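Uncharacterized protein (Bacteroides ovatus, PDB 4FS7) is of unknown function but probably binds other proteins outside the cell through an elongated solenoid of BspA-type leucine-rich repeats. Local coordinates at residues S228-K233 with Y250-L255; L271-S276 with T292-S297. One frame throughout, in Å; residues are numbered along the deposited sequence.

Interaction 1: residues S228-K233 with Y250-L255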
ATOM      1  N   SER A 228      -4.417  -1.404   2.971  1.00  8.54           N
ATOM      2  CA  SER A 228      -5.051  -0.638   4.042  1.00  8.37           C
ATOM      3  C   SER A 228      -5.729   0.591   3.502  1.00  9.21           C
ATOM      4  O   SER A 228      -5.218   1.278   2.602  1.00 10.15           O
ATOM      5  CB  SER A 228      -3.986  -0.256   5.050  1.00  9.80           C
ATOM      6  OG  SER A 228      -4.486   0.626   6.023  1.00 10.97           O
ATOM      7  N   LYS A 229      -6.886   0.925   4.053  1.00  9.08           N
ATOM      8  CA  LYS A 229      -7.632   2.112   3.638  1.00 10.00           C
ATOM      9  C   LYS A 229      -7.845   2.133   2.133  1.00 10.70           C
ATOM     10  O   LYS A 229      -7.613   3.146   1.463  1.00 12.64           O
ATOM     11  CB  LYS A 229      -6.940   3.385   4.107  1.00 11.75           C
ATOM     12  CG  LYS A 229      -7.055   3.583   5.596  1.00 16.94           C
ATOM     13  CD  LYS A 229      -8.451   4.063   6.012  1.00 23.03           C
ATOM     14  CE  LYS A 229      -8.447   4.213   7.471  1.00 22.44           C
ATOM     15  NZ  LYS A 229      -9.767   4.088   8.063  1.00 21.29           N
ATOM     16  N   THR A 230      -8.228   0.984   1.591  1.00  9.70           N
ATOM     17  CA  THR A 230      -8.666   0.882   0.223  1.00 10.51           C
ATOM     18  C   THR A 230     -10.181   0.775   0.136  1.00 10.83           C
ATOM     19  O   THR A 230     -10.872   0.741   1.161  1.00 12.58           O
ATOM     20  CB  THR A 230      -7.966  -0.268  -0.513  1.00 11.31           C
ATOM     21  OG1 THR A 230      -8.337  -1.516   0.094  1.00 10.84           O
ATOM     22  CG2 THR A 230      -6.433  -0.060  -0.592  1.00 12.35           C
ATOM     23  N   GLY A 231     -10.700   0.723  -1.090  1.00 10.92           N
ATOM     24  CA  GLY A 231     -12.130   0.744  -1.332  1.00 11.47           C
ATOM     25  C   GLY A 231     -12.725  -0.638  -1.558  1.00 11.39           C
ATOM     26  O   GLY A 231     -13.878  -0.733  -1.997  1.00 13.32           O
ATOM     27  N   VAL A 232     -11.978  -1.709  -1.283  1.00 10.98           N
ATOM     28  CA  VAL A 232     -12.457  -3.044  -1.602  1.00 12.11           C
ATOM     29  C   VAL A 232     -13.728  -3.387  -0.825  1.00 11.55           C
ATOM     30  O   VAL A 232     -13.894  -3.019   0.341  1.00 13.17           O
ATOM     31  CB  VAL A 232     -11.349  -4.099  -1.322  1.00 14.04           C
ATOM     32  CG1 VAL A 232     -10.173  -3.849  -2.325  1.00 17.59           C
ATOM     33  CG2 VAL A 232     -10.868  -4.049   0.141  1.00 15.16           C
ATOM     34  N   LYS A 233     -14.636  -4.109  -1.486  1.00 12.47           N
ATOM     35  CA  LYS A 233     -15.956  -4.434  -0.899  1.00 12.24           C
ATOM     36  C   LYS A 233     -16.083  -5.869  -0.431  1.00 11.41           C
ATOM     37  O   LYS A 233     -16.614  -6.121   0.645  1.00 12.19           O
ATOM     38  CB  LYS A 233     -17.058  -4.149  -1.929  1.00 14.20           C
ATOM     39  CG  LYS A 233     -18.493  -4.384  -1.403  1.00 18.78           C
ATOM     40  CD  LYS A 233     -19.529  -4.277  -2.568  1.00 26.20           C
ATOM     41  CE  LYS A 233     -20.935  -3.911  -2.090  1.00 29.69           C
ATOM     42  NZ  LYS A 233     -21.018  -2.476  -1.604  1.00 26.67           N
ATOM     43  N   TYR A 250      -6.087  -2.947   7.068  1.00  8.46           N
ATOM     44  CA  TYR A 250      -6.365  -2.056   8.189  1.00  8.75           C
ATOM     45  C   TYR A 250      -7.266  -0.912   7.807  1.00  8.30           C
ATOM     46  O   TYR A 250      -6.990  -0.169   6.872  1.00  9.35           O
ATOM     47  CB  TYR A 250      -5.038  -1.483   8.727  1.00  9.03           C
ATOM     48  CG  TYR A 250      -5.218  -0.657   9.959  1.00 10.04           C
ATOM     49  CD1 TYR A 250      -5.614   0.666   9.868  1.00 11.41           C
ATOM     50  CD2 TYR A 250      -5.068  -1.196  11.214  1.00 12.04           C
ATOM     51  CE1 TYR A 250      -5.890   1.426  10.999  1.00 14.48           C
ATOM     52  CE2 TYR A 250      -5.303  -0.424  12.353  1.00 14.84           C
ATOM     53  CZ  TYR A 250      -5.729   0.861  12.235  1.00 15.12           C
ATOM     54  OH  TYR A 250      -5.997   1.551  13.421  1.00 21.30           O
ATOM     55  N   GLY A 251      -8.363  -0.724   8.549  1.00  7.93           N
ATOM     56  CA  GLY A 251      -9.174   0.435   8.411  1.00  8.68           C
ATOM     57  C   GLY A 251      -9.999   0.569   7.151  1.00 10.58           C
ATOM     58  O   GLY A 251     -10.477   1.656   6.850  1.00 13.48           O
ATOM     59  N   CYS A 252     -10.123  -0.508   6.366  1.00  9.28           N
ATOM     60  CA  CYS A 252     -10.944  -0.458   5.148  1.00 10.35           C
ATOM     61  C   CYS A 252     -12.391  -0.250   5.560  1.00 11.17           C
ATOM     62  O   CYS A 252     -12.930  -1.060   6.250  1.00 18.47           O
ATOM     63  CB  CYS A 252     -10.818  -1.721   4.324  1.00 11.23           C
ATOM     64  SG  CYS A 252      -9.222  -1.891   3.508  1.00 11.67           S
ATOM     65  N   THR A 253     -13.014   0.827   5.153  1.00 11.82           N
ATOM     66  CA  THR A 253     -14.359   1.154   5.630  1.00 14.23           C
ATOM     67  C   THR A 253     -15.498   0.652   4.734  1.00 13.24           C
ATOM     68  O   THR A 253     -16.655   0.614   5.167  1.00 16.95           O
ATOM     69  CB  THR A 253     -14.507   2.691   5.809  1.00 18.54           C
ATOM     70  OG1 THR A 253     -14.342   3.339   4.560  1.00 22.92           O
ATOM     71  CG2 THR A 253     -13.506   3.215   6.810  1.00 26.21           C
ATOM     72  N   ASP A 254     -15.175   0.253   3.509  1.00 11.95           N
ATOM     73  CA  ASP A 254     -16.154  -0.219   2.553  1.00 12.52           C
ATOM     74  C   ASP A 254     -16.192  -1.731   2.447  1.00 11.50           C
ATOM     75  O   ASP A 254     -17.032  -2.314   1.759  1.00 12.85           O
ATOM     76  CB  ASP A 254     -15.888   0.384   1.162  1.00 16.07           C
ATOM     77  CG  ASP A 254     -16.041   1.871   1.142  1.00 23.76           C
ATOM     78  OD1 ASP A 254     -16.894   2.335   1.896  1.00 27.36           O
ATOM     79  OD2 ASP A 254     -15.282   2.560   0.412  1.00 31.45           O
ATOM     80  N   LEU A 255     -15.321  -2.412   3.173  1.00  9.95           N
ATOM     81  CA  LEU A 255     -15.161  -3.848   3.103  1.00  9.45           C
ATOM     82  C   LEU A 255     -16.295  -4.487   3.877  1.00 10.75           C
ATOM     83  O   LEU A 255     -16.403  -4.293   5.104  1.00 13.31           O
ATOM     84  CB  LEU A 255     -13.811  -4.262   3.676  1.00 10.46           C
ATOM     85  CG  LEU A 255     -13.454  -5.729   3.679  1.00 11.70           C
ATOM     86  CD1 LEU A 255     -13.448  -6.335   2.274  1.00 12.07           C
ATOM     87  CD2 LEU A 255     -12.078  -5.907   4.339  1.00 16.73           C
TER
HETATM   88  O   HOH W   1     -12.941  -0.898   1.977  1.00 13.11           O
HETATM   89  O   HOH W   2     -11.307   2.433   3.312  1.00 17.71           O
HETATM   90  O   HOH W   3     -19.083  -1.256   0.353  1.00 28.33           O
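The ring of Tyr250 has the hydroxyl of Ser228 at its edge, near the ring plane, and also packs against the ring of Tyr273 in the following coil, their planes about 20° apart. Two donors grip the carbonyl of Tyr250. Ser228 OG, anti to its own backbone N, reaches Tyr250 O at 2.8 Å from above the carbonyl plane, whereas Lys229 N lies in that plane, 3.0 Å from Tyr250 O in a bent bond (142° at the hydrogen). Lys229 starts out away from 250-255, but a bend at chi2 (-76°) folds its chain back along Gly251. Its NZ ends 2.8 Å from Gly251 O, on a lone pair; a beta carbon on Gly251 would collide with Lys229 CE. Loop stacked on equivalent loop in this way is one means by which successive coils of a leucine-rich repeat solenoid join, here just before the parallel strands 234-237 and 257-260. The match is imperfect: three residues separate Ser228 from Val232, but four separate Tyr250 from Leu255. Further along, Thr230 N donates to Cys252 SG at 3.6 Å, while Thr230 OG1 is bonded to Leu227 O. Val232 and Leu255 point the same way, with Val232 CG2 4.1 Å from Leu255 CD1. Where the backbones diverge, water takes over the pairing: one molecule donates to Thr230 O and Val232 O and accepts from Asp254 N, and a second joins Thr230 O to Thr253 N. At the exposed end Lys233 NZ forms a salt bridge with Glu256, and a third water ties it to Asp254 O.

Interaction 2: residues L271-S276 with T292-S297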
ATOM      1  N   LEU A 271      -5.342  -7.969  10.825  1.00  8.48           N
ATOM      2  CA  LEU A 271      -5.624  -7.912   9.403  1.00  9.11           C
ATOM      3  C   LEU A 271      -6.782  -7.011   9.053  1.00  8.71           C
ATOM      4  O   LEU A 271      -6.717  -6.277   8.074  1.00  9.37           O
ATOM      5  CB  LEU A 271      -5.881  -9.283   8.772  1.00 11.52           C
ATOM      6  CG  LEU A 271      -5.124  -9.418   7.395  1.00 14.84           C
ATOM      7  CD1 LEU A 271      -3.648  -9.663   7.729  1.00 16.82           C
ATOM      8  CD2 LEU A 271      -5.684 -10.597   6.613  1.00 18.08           C
ATOM      9  N   PHE A 272      -7.871  -7.090   9.831  1.00  8.43           N
ATOM     10  CA  PHE A 272      -9.090  -6.342   9.594  1.00  8.43           C
ATOM     11  C   PHE A 272      -9.388  -5.377  10.713  1.00  8.38           C
ATOM     12  O   PHE A 272     -10.538  -4.984  10.946  1.00  9.47           O
ATOM     13  CB  PHE A 272     -10.272  -7.278   9.346  1.00  9.04           C
ATOM     14  CG  PHE A 272     -10.023  -8.239   8.221  1.00  9.19           C
ATOM     15  CD1 PHE A 272     -10.008  -7.800   6.901  1.00 10.26           C
ATOM     16  CD2 PHE A 272      -9.750  -9.551   8.455  1.00 11.14           C
ATOM     17  CE1 PHE A 272      -9.751  -8.674   5.885  1.00 10.89           C
ATOM     18  CE2 PHE A 272      -9.474 -10.452   7.401  1.00 13.30           C
ATOM     19  CZ  PHE A 272      -9.447  -9.964   6.116  1.00 12.17           C
ATOM     20  N   TYR A 273      -8.330  -4.916  11.384  1.00  8.40           N
ATOM     21  CA  TYR A 273      -8.486  -3.965  12.474  1.00  7.95           C
ATOM     22  C   TYR A 273      -9.208  -2.716  11.974  1.00  8.42           C
ATOM     23  O   TYR A 273      -8.821  -2.133  10.951  1.00 10.01           O
ATOM     24  CB  TYR A 273      -7.092  -3.620  12.981  1.00 10.28           C
ATOM     25  CG  TYR A 273      -6.954  -3.014  14.373  1.00  8.71           C
ATOM     26  CD1 TYR A 273      -7.469  -1.786  14.703  1.00 10.32           C
ATOM     27  CD2 TYR A 273      -6.221  -3.691  15.360  1.00 10.08           C
ATOM     28  CE1 TYR A 273      -7.322  -1.271  15.992  1.00 10.28           C
ATOM     29  CE2 TYR A 273      -6.062  -3.147  16.623  1.00 10.41           C
ATOM     30  CZ  TYR A 273      -6.609  -1.951  16.919  1.00  9.70           C
ATOM     31  OH  TYR A 273      -6.441  -1.422  18.183  1.00 14.21           O
ATOM     32  N   ASN A 274     -10.254  -2.299  12.683  1.00  8.30           N
ATOM     33  CA  ASN A 274     -11.014  -1.118  12.348  1.00  8.82           C
ATOM     34  C   ASN A 274     -11.721  -1.187  11.000  1.00  9.30           C
ATOM     35  O   ASN A 274     -12.058  -0.158  10.417  1.00 10.63           O
ATOM     36  CB  ASN A 274     -10.167   0.169  12.477  1.00  9.68           C
ATOM     37  CG  ASN A 274     -10.047   0.673  13.902  1.00 10.36           C
ATOM     38  OD1 ASN A 274     -10.883   0.403  14.726  1.00 14.61           O
ATOM     39  ND2 ASN A 274      -8.996   1.398  14.188  1.00 12.09           N
ATOM     40  N   CYS A 275     -12.039  -2.405  10.532  1.00  9.28           N
ATOM     41  CA  CYS A 275     -12.893  -2.573   9.351  1.00  8.79           C
ATOM     42  C   CYS A 275     -14.348  -2.482   9.822  1.00  8.71           C
ATOM     43  O   CYS A 275     -15.042  -3.464   9.975  1.00 10.13           O
ATOM     44  CB  CYS A 275     -12.602  -3.867   8.649  1.00  9.58           C
ATOM     45  SG  CYS A 275     -11.016  -3.820   7.735  1.00 10.03           S
ATOM     46  N   SER A 276     -14.803  -1.245   9.992  1.00  9.76           N
ATOM     47  CA  SER A 276     -16.067  -0.946  10.650  1.00 11.15           C
ATOM     48  C   SER A 276     -17.310  -1.145   9.795  1.00 11.39           C
ATOM     49  O   SER A 276     -18.417  -1.075  10.324  1.00 13.32           O
ATOM     50  CB  SER A 276     -16.003   0.479  11.187  1.00 15.09           C
ATOM     51  OG  SER A 276     -15.807   1.382  10.115  1.00 18.51           O
ATOM     52  N   THR A 292      -7.335  -9.645  14.964  1.00  8.01           N
ATOM     53  CA  THR A 292      -7.734  -9.768  13.560  1.00  8.03           C
ATOM     54  C   THR A 292      -8.944  -8.953  13.207  1.00  7.94           C
ATOM     55  O   THR A 292      -8.984  -8.324  12.131  1.00  9.02           O
ATOM     56  CB  THR A 292      -7.941 -11.275  13.179  1.00  8.96           C
ATOM     57  OG1 THR A 292      -6.703 -11.979  13.332  1.00  8.94           O
ATOM     58  CG2 THR A 292      -8.411 -11.452  11.750  1.00  9.40           C
ATOM     59  N   PHE A 293      -9.992  -9.035  14.044  1.00  7.38           N
ATOM     60  CA  PHE A 293     -11.228  -8.336  13.807  1.00  7.39           C
ATOM     61  C   PHE A 293     -11.488  -7.252  14.834  1.00  7.98           C
ATOM     62  O   PHE A 293     -12.638  -6.892  15.130  1.00  9.32           O
ATOM     63  CB  PHE A 293     -12.409  -9.340  13.747  1.00  8.04           C
ATOM     64  CG  PHE A 293     -12.200 -10.434  12.763  1.00  8.12           C
ATOM     65  CD1 PHE A 293     -12.339 -10.194  11.398  1.00 10.19           C
ATOM     66  CD2 PHE A 293     -11.830 -11.699  13.170  1.00  9.34           C
ATOM     67  CE1 PHE A 293     -12.138 -11.186  10.477  1.00 11.39           C
ATOM     68  CE2 PHE A 293     -11.631 -12.749  12.259  1.00 11.96           C
ATOM     69  CZ  PHE A 293     -11.765 -12.462  10.904  1.00 11.86           C
ATOM     70  N   TYR A 294     -10.415  -6.679  15.374  1.00  8.07           N
ATOM     71  CA  TYR A 294     -10.582  -5.625  16.391  1.00  8.04           C
ATOM     72  C   TYR A 294     -11.428  -4.488  15.851  1.00  8.18           C
ATOM     73  O   TYR A 294     -11.127  -3.946  14.780  1.00  9.28           O
ATOM     74  CB  TYR A 294      -9.191  -5.044  16.805  1.00  9.22           C
ATOM     75  CG  TYR A 294      -9.272  -4.238  18.088  1.00  8.46           C
ATOM     76  CD1 TYR A 294      -9.792  -2.976  18.112  1.00  9.88           C
ATOM     77  CD2 TYR A 294      -8.873  -4.808  19.308  1.00  9.32           C
ATOM     78  CE1 TYR A 294      -9.997  -2.312  19.313  1.00  9.77           C
ATOM     79  CE2 TYR A 294      -9.015  -4.140  20.502  1.00  9.46           C
ATOM     80  CZ  TYR A 294      -9.596  -2.887  20.510  1.00  9.73           C
ATOM     81  OH  TYR A 294      -9.853  -2.212  21.687  1.00 12.74           O
ATOM     82  N   GLY A 295     -12.438  -4.059  16.591  1.00  8.51           N
ATOM     83  CA  GLY A 295     -13.194  -2.884  16.190  1.00  8.92           C
ATOM     84  C   GLY A 295     -14.062  -3.081  14.993  1.00  8.90           C
ATOM     85  O   GLY A 295     -14.499  -2.102  14.377  1.00  9.84           O
ATOM     86  N   CYS A 296     -14.382  -4.315  14.645  1.00  8.80           N
ATOM     87  CA  CYS A 296     -15.294  -4.590  13.519  1.00  8.25           C
ATOM     88  C   CYS A 296     -16.722  -4.532  14.066  1.00  8.57           C
ATOM     89  O   CYS A 296     -17.416  -5.511  14.304  1.00  9.19           O
ATOM     90  CB  CYS A 296     -14.937  -5.937  12.886  1.00  7.48           C
ATOM     91  SG  CYS A 296     -13.387  -5.844  11.944  1.00  9.35           S
ATOM     92  N   SER A 297     -17.169  -3.300  14.276  1.00  9.08           N
ATOM     93  CA  SER A 297     -18.396  -2.999  14.979  1.00 10.10           C
ATOM     94  C   SER A 297     -19.686  -3.287  14.218  1.00 10.55           C
ATOM     95  O   SER A 297     -20.755  -3.223  14.841  1.00 12.17           O
ATOM     96  CB  SER A 297     -18.369  -1.545  15.487  1.00 12.48           C
ATOM     97  OG  SER A 297     -18.030  -0.686  14.447  1.00 14.33           O
TER
HETATM   98  O   HOH W   4      -4.949 -10.746  11.572  1.00 11.59           O
HETATM   99  O   HOH W   5     -13.874   0.493  14.884  1.00 15.31           O
HETATM  100  O   HOH W   6     -19.884  -0.077  12.655  1.00 23.74           O
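Phe272 and Phe293 form the apolar heart of this contact, side by side and pointing the same way. Their planes are nearly parallel (8°) but slid so far that the rings barely overlap, and touch is made where Phe272 CD2 meets Phe293 CE1 at 3.5 Å. Thr292 CG2 lies over one face of the Phe293 ring, offset toward the rim. Alongside, Cys296 SG packs 3.9 Å from Cys275 CB; both sulfurs are anti to their carbonyl carbons. The two segments are in fact near copies, each with a type II beta turn, Phe272 to Cys275 and Phe293 to Cys296, as befits successive coils of a leucine-rich repeat solenoid. Two backbone bonds tie the segments: Phe272 N donates to Thr292 O at 2.8 Å, and Asn274 N to Tyr294 O almost straight (172°), nearly along the C=O axis. On the outer side of the turns the tyrosines make an offset stack, centroids 4.6 Å apart, with Tyr294 CB over the face of the Tyr273 ring, 3.7 Å from its centroid, and Tyr273 OH over the Tyr294 ring. An alanine in place of Tyr273 would remove the stack and the CH-pi contact and would probably leave the Tyr294 ring less firmly held on that face. At the polar edge a water donates to Asn274 OD1 and Gly295 O, and another links Ser276 O with Ser297 OG. A beta carbon on Gly295 would run into Asn274 OD1. The phenylalanine row continues in both directions, Phe272 meeting Phe249 and Phe293 meeting Phe316, while Phe272 also leans on Ile258 and Ile260 of strand 257-260; beyond the turns the chain runs into the adjacent parallel strands 280-283 and 301-304.

Interactions 1 and 2 join equivalent loops of neighbouring coils along the same solenoid, with centres about 10 Å apart, and they touch directly: Gly251 N probably donates to Tyr273 O at 2.8 Å, and the tyrosine row of interaction 2 reaches back into interaction 1. Both are partly buried, each with a buried side (Val232, Cys252 and Leu255; Phe272, Phe293 and the cysteines) and a more open, polar side. Backbone bonds and apolar packing occur in both. What differs is that the matched turns of 271-276 and 292-297 pair like aromatic rings, whereas 228-233, without such rings, adds serine and lysine side-chain bonds and waters that span its mismatched stretch.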